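Local coordinates for acetyl-CoA hydrolase/transferase family protein (Porphyromonas gingivalis, PDB 2NVV), which probably hydrolyses acetyl-CoA or transfers its CoA group to another carboxylate through a glutamyl-CoA thioester intermediate, and binds zinc, at residues S241-A245 against G246-K250; A289-A292 against L293-G297; Y452-L455 against L456-Y459. All coordinates share one frame; numbering follows the deposited sequence.

Contact 1 of 3, residues S241-A245 against G246-K250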
loop_
_atom_site.group_PDB
_atom_site.type_symbol
_atom_site.label_atom_id
_atom_site.label_comp_id
_atom_site.label_asym_id
_atom_site.label_seq_id
_atom_site.Cartn_x
_atom_site.Cartn_y
_atom_site.Cartn_z
ATOM N N SER A 241 2.736 6.499 -25.792
ATOM C CA SER A 241 4.174 6.613 -25.857
ATOM C C SER A 241 4.866 5.485 -25.119
ATOM O O SER A 241 5.942 5.023 -25.522
ATOM C CB SER A 241 4.584 7.957 -25.281
ATOM O OG SER A 241 5.980 8.013 -25.118
ATOM N N GLU A 242 4.242 5.041 -24.030
ATOM C CA GLU A 242 4.774 3.957 -23.213
ATOM C C GLU A 242 4.636 2.630 -23.919
ATOM O O GLU A 242 5.519 1.778 -23.815
ATOM C CB GLU A 242 4.043 3.902 -21.870
ATOM C CG GLU A 242 4.448 5.007 -20.913
ATOM C CD GLU A 242 5.939 5.008 -20.650
ATOM O OE1 GLU A 242 6.431 4.072 -19.976
ATOM O OE2 GLU A 242 6.621 5.937 -21.132
HETATM N N MSE A 243 3.528 2.449 -24.633
HETATM C CA MSE A 243 3.304 1.204 -25.359
HETATM C C MSE A 243 4.349 1.012 -26.439
HETATM O O MSE A 243 4.882 -0.087 -26.610
HETATM C CB MSE A 243 1.923 1.181 -26.003
HETATM C CG MSE A 243 0.777 1.100 -25.026
HETATM SE SE MSE A 243 -0.865 0.723 -25.950
HETATM C CE MSE A 243 -1.385 2.478 -26.498
ATOM N N LYS A 244 4.649 2.079 -27.172
ATOM C CA LYS A 244 5.639 1.991 -28.236
ATOM C C LYS A 244 7.053 1.899 -27.694
ATOM O O LYS A 244 7.956 1.486 -28.398
ATOM C CB LYS A 244 5.514 3.179 -29.186
ATOM C CG LYS A 244 5.974 4.505 -28.632
ATOM C CD LYS A 244 5.685 5.637 -29.630
ATOM C CE LYS A 244 6.148 5.270 -31.052
ATOM N NZ LYS A 244 7.595 4.846 -31.118
ATOM N N ALA A 245 7.236 2.280 -26.438
ATOM C CA ALA A 245 8.541 2.207 -25.788
ATOM C C ALA A 245 8.721 0.781 -25.257
ATOM O O ALA A 245 9.826 0.375 -24.870
ATOM C CB ALA A 245 8.611 3.219 -24.632
ATOM N N GLY A 246 7.621 0.028 -25.240
ATOM C CA GLY A 246 7.658 -1.340 -24.752
ATOM C C GLY A 246 7.400 -1.492 -23.260
ATOM O O GLY A 246 7.617 -2.573 -22.696
ATOM N N ARG A 247 6.927 -0.427 -22.619
ATOM C CA ARG A 247 6.661 -0.468 -21.187
ATOM C C ARG A 247 5.215 -0.788 -20.826
ATOM O O ARG A 247 4.862 -0.857 -19.659
ATOM C CB ARG A 247 7.107 0.840 -20.541
ATOM C CG ARG A 247 8.598 0.848 -20.192
ATOM C CD ARG A 247 9.089 2.233 -19.864
ATOM N NE ARG A 247 9.871 2.773 -20.971
ATOM C CZ ARG A 247 9.755 4.013 -21.439
ATOM N NH1 ARG A 247 10.510 4.424 -22.453
ATOM N NH2 ARG A 247 8.878 4.850 -20.902
ATOM N N ILE A 248 4.387 -0.978 -21.844
ATOM C CA ILE A 248 2.995 -1.342 -21.677
ATOM C C ILE A 248 2.696 -2.221 -22.878
ATOM O O ILE A 248 3.045 -1.871 -24.006
ATOM C CB ILE A 248 2.038 -0.126 -21.718
ATOM C CG1 ILE A 248 2.370 0.853 -20.592
ATOM C CG2 ILE A 248 0.581 -0.607 -21.566
ATOM C CD1 ILE A 248 1.424 2.023 -20.530
ATOM N N PRO A 249 2.062 -3.382 -22.656
ATOM C CA PRO A 249 1.754 -4.268 -23.785
ATOM C C PRO A 249 0.943 -3.570 -24.867
ATOM O O PRO A 249 0.045 -2.783 -24.567
ATOM C CB PRO A 249 1.019 -5.450 -23.134
ATOM C CG PRO A 249 0.632 -4.951 -21.766
ATOM C CD PRO A 249 1.730 -4.015 -21.368
ATOM N N LYS A 250 1.291 -3.858 -26.119
ATOM C CA LYS A 250 0.650 -3.267 -27.287
ATOM C C LYS A 250 -0.873 -3.251 -27.301
ATOM O O LYS A 250 -1.470 -2.329 -27.850
ATOM C CB LYS A 250 1.160 -3.952 -28.561
ATOM C CG LYS A 250 2.225 -3.161 -29.308
ATOM C CD LYS A 250 3.465 -2.874 -28.450
ATOM C CE LYS A 250 4.534 -2.204 -29.295
ATOM N NZ LYS A 250 5.860 -2.168 -28.617
#

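Contact 2 of 3, residues A289-A292 against L293-G297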
loop_
_atom_site.group_PDB
_atom_site.type_symbol
_atom_site.label_atom_id
_atom_site.label_comp_id
_atom_site.label_asym_id
_atom_site.label_seq_id
_atom_site.Cartn_x
_atom_site.Cartn_y
_atom_site.Cartn_z
ATOM N N ALA A 289 -18.912 9.785 -18.924
ATOM C CA ALA A 289 -17.801 9.775 -19.876
ATOM C C ALA A 289 -17.466 8.380 -20.393
ATOM O O ALA A 289 -17.129 8.216 -21.564
ATOM C CB ALA A 289 -16.570 10.413 -19.256
ATOM N N VAL A 290 -17.563 7.376 -19.523
ATOM C CA VAL A 290 -17.274 5.990 -19.908
ATOM C C VAL A 290 -18.369 5.465 -20.826
ATOM O O VAL A 290 -18.100 4.838 -21.850
ATOM C CB VAL A 290 -17.166 5.070 -18.654
ATOM C CG1 VAL A 290 -17.143 3.610 -19.064
ATOM C CG2 VAL A 290 -15.913 5.415 -17.868
ATOM N N ILE A 291 -19.611 5.739 -20.453
ATOM C CA ILE A 291 -20.759 5.312 -21.247
ATOM C C ILE A 291 -20.665 5.882 -22.668
ATOM O O ILE A 291 -20.908 5.176 -23.650
ATOM C CB ILE A 291 -22.062 5.785 -20.589
ATOM C CG1 ILE A 291 -22.117 5.267 -19.152
ATOM C CG2 ILE A 291 -23.254 5.316 -21.393
ATOM C CD1 ILE A 291 -22.120 3.758 -19.051
ATOM N N ALA A 292 -20.304 7.160 -22.764
ATOM C CA ALA A 292 -20.185 7.835 -24.048
ATOM C C ALA A 292 -19.198 7.120 -24.966
ATOM O O ALA A 292 -19.488 6.907 -26.142
ATOM C CB ALA A 292 -19.748 9.291 -23.833
ATOM N N LEU A 293 -18.033 6.760 -24.424
ATOM C CA LEU A 293 -17.003 6.057 -25.176
ATOM C C LEU A 293 -17.443 4.643 -25.515
ATOM O O LEU A 293 -17.023 4.067 -26.523
ATOM C CB LEU A 293 -15.705 6.006 -24.371
ATOM C CG LEU A 293 -15.024 7.366 -24.231
ATOM C CD1 LEU A 293 -13.783 7.247 -23.355
ATOM C CD2 LEU A 293 -14.667 7.891 -25.627
HETATM N N MSE A 294 -18.296 4.093 -24.659
HETATM C CA MSE A 294 -18.826 2.750 -24.835
HETATM C C MSE A 294 -19.743 2.705 -26.062
HETATM O O MSE A 294 -19.679 1.773 -26.869
HETATM C CB MSE A 294 -19.596 2.351 -23.579
HETATM C CG MSE A 294 -19.774 0.874 -23.406
HETATM SE SE MSE A 294 -20.431 0.481 -21.643
HETATM C CE MSE A 294 -21.981 -0.561 -22.158
ATOM N N LYS A 295 -20.596 3.723 -26.196
ATOM C CA LYS A 295 -21.523 3.797 -27.328
ATOM C C LYS A 295 -20.777 3.972 -28.657
ATOM O O LYS A 295 -21.310 3.675 -29.723
ATOM C CB LYS A 295 -22.501 4.949 -27.130
ATOM C CG LYS A 295 -23.161 4.963 -25.771
ATOM C CD LYS A 295 -24.660 5.158 -25.889
ATOM C CE LYS A 295 -25.014 6.454 -26.575
ATOM N NZ LYS A 295 -26.459 6.454 -26.913
ATOM N N LYS A 296 -19.540 4.452 -28.586
ATOM C CA LYS A 296 -18.734 4.636 -29.786
ATOM C C LYS A 296 -17.771 3.463 -29.982
ATOM O O LYS A 296 -16.856 3.522 -30.814
ATOM C CB LYS A 296 -17.945 5.945 -29.695
ATOM C CG LYS A 296 -18.813 7.177 -29.468
ATOM C CD LYS A 296 -18.035 8.457 -29.700
ATOM C CE LYS A 296 -16.831 8.568 -28.763
ATOM N NZ LYS A 296 -15.964 9.745 -29.101
ATOM N N GLY A 297 -17.976 2.402 -29.203
ATOM C CA GLY A 297 -17.126 1.229 -29.309
ATOM C C GLY A 297 -15.710 1.504 -28.824
ATOM O O GLY A 297 -14.814 0.662 -28.945
#

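Contact 3 of 3, residues Y452-L455 against L456-Y459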
loop_
_atom_site.group_PDB
_atom_site.type_symbol
_atom_site.label_atom_id
_atom_site.label_comp_id
_atom_site.label_asym_id
_atom_site.label_seq_id
_atom_site.Cartn_x
_atom_site.Cartn_y
_atom_site.Cartn_z
ATOM N N TYR A 452 6.488 28.759 -9.718
ATOM C CA TYR A 452 7.021 28.107 -8.521
ATOM C C TYR A 452 8.258 27.257 -8.775
ATOM O O TYR A 452 8.865 26.741 -7.842
ATOM C CB TYR A 452 5.935 27.227 -7.865
ATOM C CG TYR A 452 4.747 28.003 -7.336
ATOM C CD1 TYR A 452 3.611 28.210 -8.120
ATOM C CD2 TYR A 452 4.781 28.568 -6.060
ATOM C CE1 TYR A 452 2.541 28.965 -7.642
ATOM C CE2 TYR A 452 3.725 29.318 -5.575
ATOM C CZ TYR A 452 2.611 29.515 -6.362
ATOM O OH TYR A 452 1.578 30.263 -5.856
ATOM N N ARG A 453 8.652 27.114 -10.034
ATOM C CA ARG A 453 9.802 26.286 -10.335
ATOM C C ARG A 453 11.112 26.797 -9.723
ATOM O O ARG A 453 11.852 26.026 -9.114
ATOM C CB ARG A 453 9.924 26.105 -11.857
ATOM C CG ARG A 453 8.566 25.930 -12.515
ATOM C CD ARG A 453 8.487 24.768 -13.501
ATOM N NE ARG A 453 9.031 25.101 -14.812
ATOM C CZ ARG A 453 8.420 24.861 -15.974
ATOM N NH1 ARG A 453 7.223 24.281 -16.018
ATOM N NH2 ARG A 453 9.014 25.213 -17.103
ATOM N N PRO A 454 11.419 28.093 -9.862
ATOM C CA PRO A 454 12.679 28.562 -9.274
ATOM C C PRO A 454 12.765 28.472 -7.749
ATOM O O PRO A 454 13.833 28.220 -7.173
ATOM C CB PRO A 454 12.795 29.997 -9.803
ATOM C CG PRO A 454 11.394 30.387 -10.079
ATOM C CD PRO A 454 10.782 29.151 -10.663
ATOM N N LEU A 455 11.624 28.657 -7.102
ATOM C CA LEU A 455 11.544 28.607 -5.651
ATOM C C LEU A 455 11.770 27.179 -5.146
ATOM O O LEU A 455 12.442 26.961 -4.137
ATOM C CB LEU A 455 10.180 29.124 -5.217
ATOM C CG LEU A 455 10.021 29.818 -3.863
ATOM C CD1 LEU A 455 11.189 30.752 -3.571
ATOM C CD2 LEU A 455 8.700 30.583 -3.887
ATOM N N LEU A 456 11.215 26.199 -5.852
ATOM C CA LEU A 456 11.403 24.811 -5.450
ATOM C C LEU A 456 12.806 24.334 -5.828
ATOM O O LEU A 456 13.311 23.376 -5.248
ATOM C CB LEU A 456 10.327 23.927 -6.082
ATOM C CG LEU A 456 8.933 24.178 -5.491
ATOM C CD1 LEU A 456 7.882 23.447 -6.309
ATOM C CD2 LEU A 456 8.899 23.727 -4.015
ATOM N N ARG A 457 13.436 25.004 -6.796
ATOM C CA ARG A 457 14.793 24.639 -7.186
ATOM C C ARG A 457 15.719 25.151 -6.091
ATOM O O ARG A 457 16.713 24.512 -5.761
ATOM C CB ARG A 457 15.192 25.261 -8.535
ATOM C CG ARG A 457 14.544 24.641 -9.743
ATOM C CD ARG A 457 15.221 25.086 -11.035
ATOM N NE ARG A 457 14.474 24.662 -12.225
ATOM C CZ ARG A 457 13.642 25.438 -12.917
ATOM N NH1 ARG A 457 13.437 26.699 -12.558
ATOM N NH2 ARG A 457 13.000 24.944 -13.967
ATOM N N GLN A 458 15.383 26.311 -5.533
ATOM C CA GLN A 458 16.165 26.905 -4.450
ATOM C C GLN A 458 16.033 26.082 -3.171
ATOM O O GLN A 458 16.934 26.068 -2.329
ATOM C CB GLN A 458 15.698 28.330 -4.173
ATOM C CG GLN A 458 16.097 29.339 -5.231
ATOM C CD GLN A 458 15.611 30.742 -4.900
ATOM O OE1 GLN A 458 14.414 30.967 -4.730
ATOM N NE2 GLN A 458 16.536 31.687 -4.808
ATOM N N TYR A 459 14.905 25.397 -3.023
ATOM C CA TYR A 459 14.671 24.571 -1.848
ATOM C C TYR A 459 15.640 23.400 -1.821
ATOM O O TYR A 459 16.019 22.923 -0.751
ATOM C CB TYR A 459 13.239 24.037 -1.843
ATOM C CG TYR A 459 12.921 23.193 -0.632
ATOM C CD1 TYR A 459 12.710 23.778 0.616
ATOM C CD2 TYR A 459 12.870 21.800 -0.724
ATOM C CE1 TYR A 459 12.456 22.996 1.744
ATOM C CE2 TYR A 459 12.618 21.006 0.397
ATOM C CZ TYR A 459 12.413 21.613 1.622
ATOM O OH TYR A 459 12.173 20.826 2.712
#

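Contact 1 of 3, residues S241-A245 against G246-K250
Met243 and Ile248 meet on the buried side of this helix end. The selenomethionine carries its CG against CB of Ile248 at 3.7 Å, and its CA-H points at Ile248 O, 3.4 Å from CA. Beside them, Ile248 sends CD1 to within 3.5 Å of CB of Glu242: its CG1 stands anti to the carbonyl carbon and the chain then runs straight out (chi2 -177°), which lays the long branch along the last helical turn. The Met243 side chain also touches Phe252, Ile276 and Pro277.

The backbone here closes helix 226-245 with a Schellman motif. Gly246, at positive phi (90°), turns the chain back, Arg247 N donates to Glu242 O at 2.9 Å, and Gly246 N donates to Met243 O at 3.1 Å. That second carbonyl also takes Lys250 NZ at 3.1 Å, so two donors grip one oxygen from opposite faces of its plane, and the lysine crosses the helix end from the loop leading to strand 255-257.

Between the packed side and the solvent, a salt bridge links NH2 of the partly exposed Arg247 to OE2 of the buried Glu242, the carboxylate and guanidinium planes being turned 53° apart. Glu242 OE1 also bridges to Arg432, and Arg247 packs on Gly115 of the second subunit. The loose side belongs to Ala245, Gly246 and Lys250, all exposed to solvent; CB of Ala245 sits over one face of the guanidinium, off toward the rim.

Contact 2 of 3, residues A289-A292 against L293-G297
Ala292, Leu293 and Ile291 carry the last full turn of helix 288-295, and what they touch across it is mostly backbone. Leu293 leans back along the helix: with CG beside its own backbone N (chi1 -70°), the branch point comes to 3.5 Å from Ala289 O, and its amide N gives that same oxygen a weak bond of 3.3 Å. The side chain touches Leu267 of helix 261-272 and Ile299 of strand 299-304, the two elements that Val290 also touches.

Ile291 works on another side of the helix. Its carbonyl O takes Lys295 N at 2.9 Å, nearly along the C=O axis, and its CG2 lies 4.4 Å from Lys295 CG. Both side chains border Phe324.

Ala292 faces solvent. Its O receives a weak bond from Lys296 N, 3.5 Å away, and Lys296 CG passes the same oxygen at 3.4 Å as the chain leaves the helix for Gly297, whose phi is positive.

The helix probably backs the CoA site: side chain to side chain, Ala289 is about 9 Å from Gly260, a predicted CoA-binding residue, and Val290 about 10 Å from Glu284, the predicted active-site residue.

Bonding is uneven: Met294 N to Val290 O is sound at 2.9 Å, whereas Leu293 N to Ala289 O and Lys296 N to Ala292 O are weak. Apolar side chains bury against helix 261-272, strand 299-304 and Phe324; the polar ties are backbone bonds and the Lys295-Asp316 salt bridge.

Contact 3 of 3, residues Y452-L455 against L456-Y459
Leu456 N gives its hydrogen to Tyr452 O at 3.1 Å in a fairly straight bond (157° at the hydrogen), the first of three sound i to i+4 bonds in this short helix. Arg457 N follows to Arg453 O and Gln458 N to Pro454 O, each at 3.0 Å, and Tyr459 N makes a weaker one to Leu455 O. Tyr452 stands at the N-cap position, with its hydroxyl held by Gly400 O, and Pro454 in the first turn costs nothing here, since the missing amide hydrogen would have had no acceptor within the helix.

Further out come the two arginines, side by side and pointing the same way. Arg457 runs extended from CG to NE, which carries its guanidinium back over Arg453: CB of Arg453 lies over one face, 3.6 Å from Arg457 NH1. The two guanidinium planes stand 84° apart, and Arg453 NE is 4.1 Å from Arg457 NH2. Each has its own partner, Asp445 for Arg457 and Val448 O for Arg453.

The packing lies beyond these polar groups. Leu455, with CG anti to the backbone N (chi1 -150°), brings CD1 to 3.4 Å from OE1 of the exposed Gln458 and also meets Phe478. Leu456 places CG 3.5 Å from Tyr452 O and touches both Ile444 of helix 436-446 and Phe478 of helix 477-484.

Two positive groups this near would be expected to disfavour each other; the Asp445 carboxylate probably eases this for Arg457, and Val448 O takes Arg453 NH1.

The three contacts are separate local helix features, met in the order 1, 2, 3 along the chain. Contact 1 ends helix 226-245 and leads toward strand 255-257, an outermost strand of the five-stranded mixed sheet; contact 2 ends helix 288-295, which packs on helix 261-272, the next helix after that strand. Their centres are 24 Å apart. Contact 3, in helix 453-459 of the C-terminal domain, is 33 Å from contact 1 and 42 Å from contact 2, centre to centre, and packs against helices 436-446 and 477-484. With nearest atoms at least about 14 Å apart, the contacts are independent: contact 2 lies near the predicted CoA-binding residues and Glu284, contacts 1 and 3 away from the known or predicted sites, and contact 1 touches the second subunit.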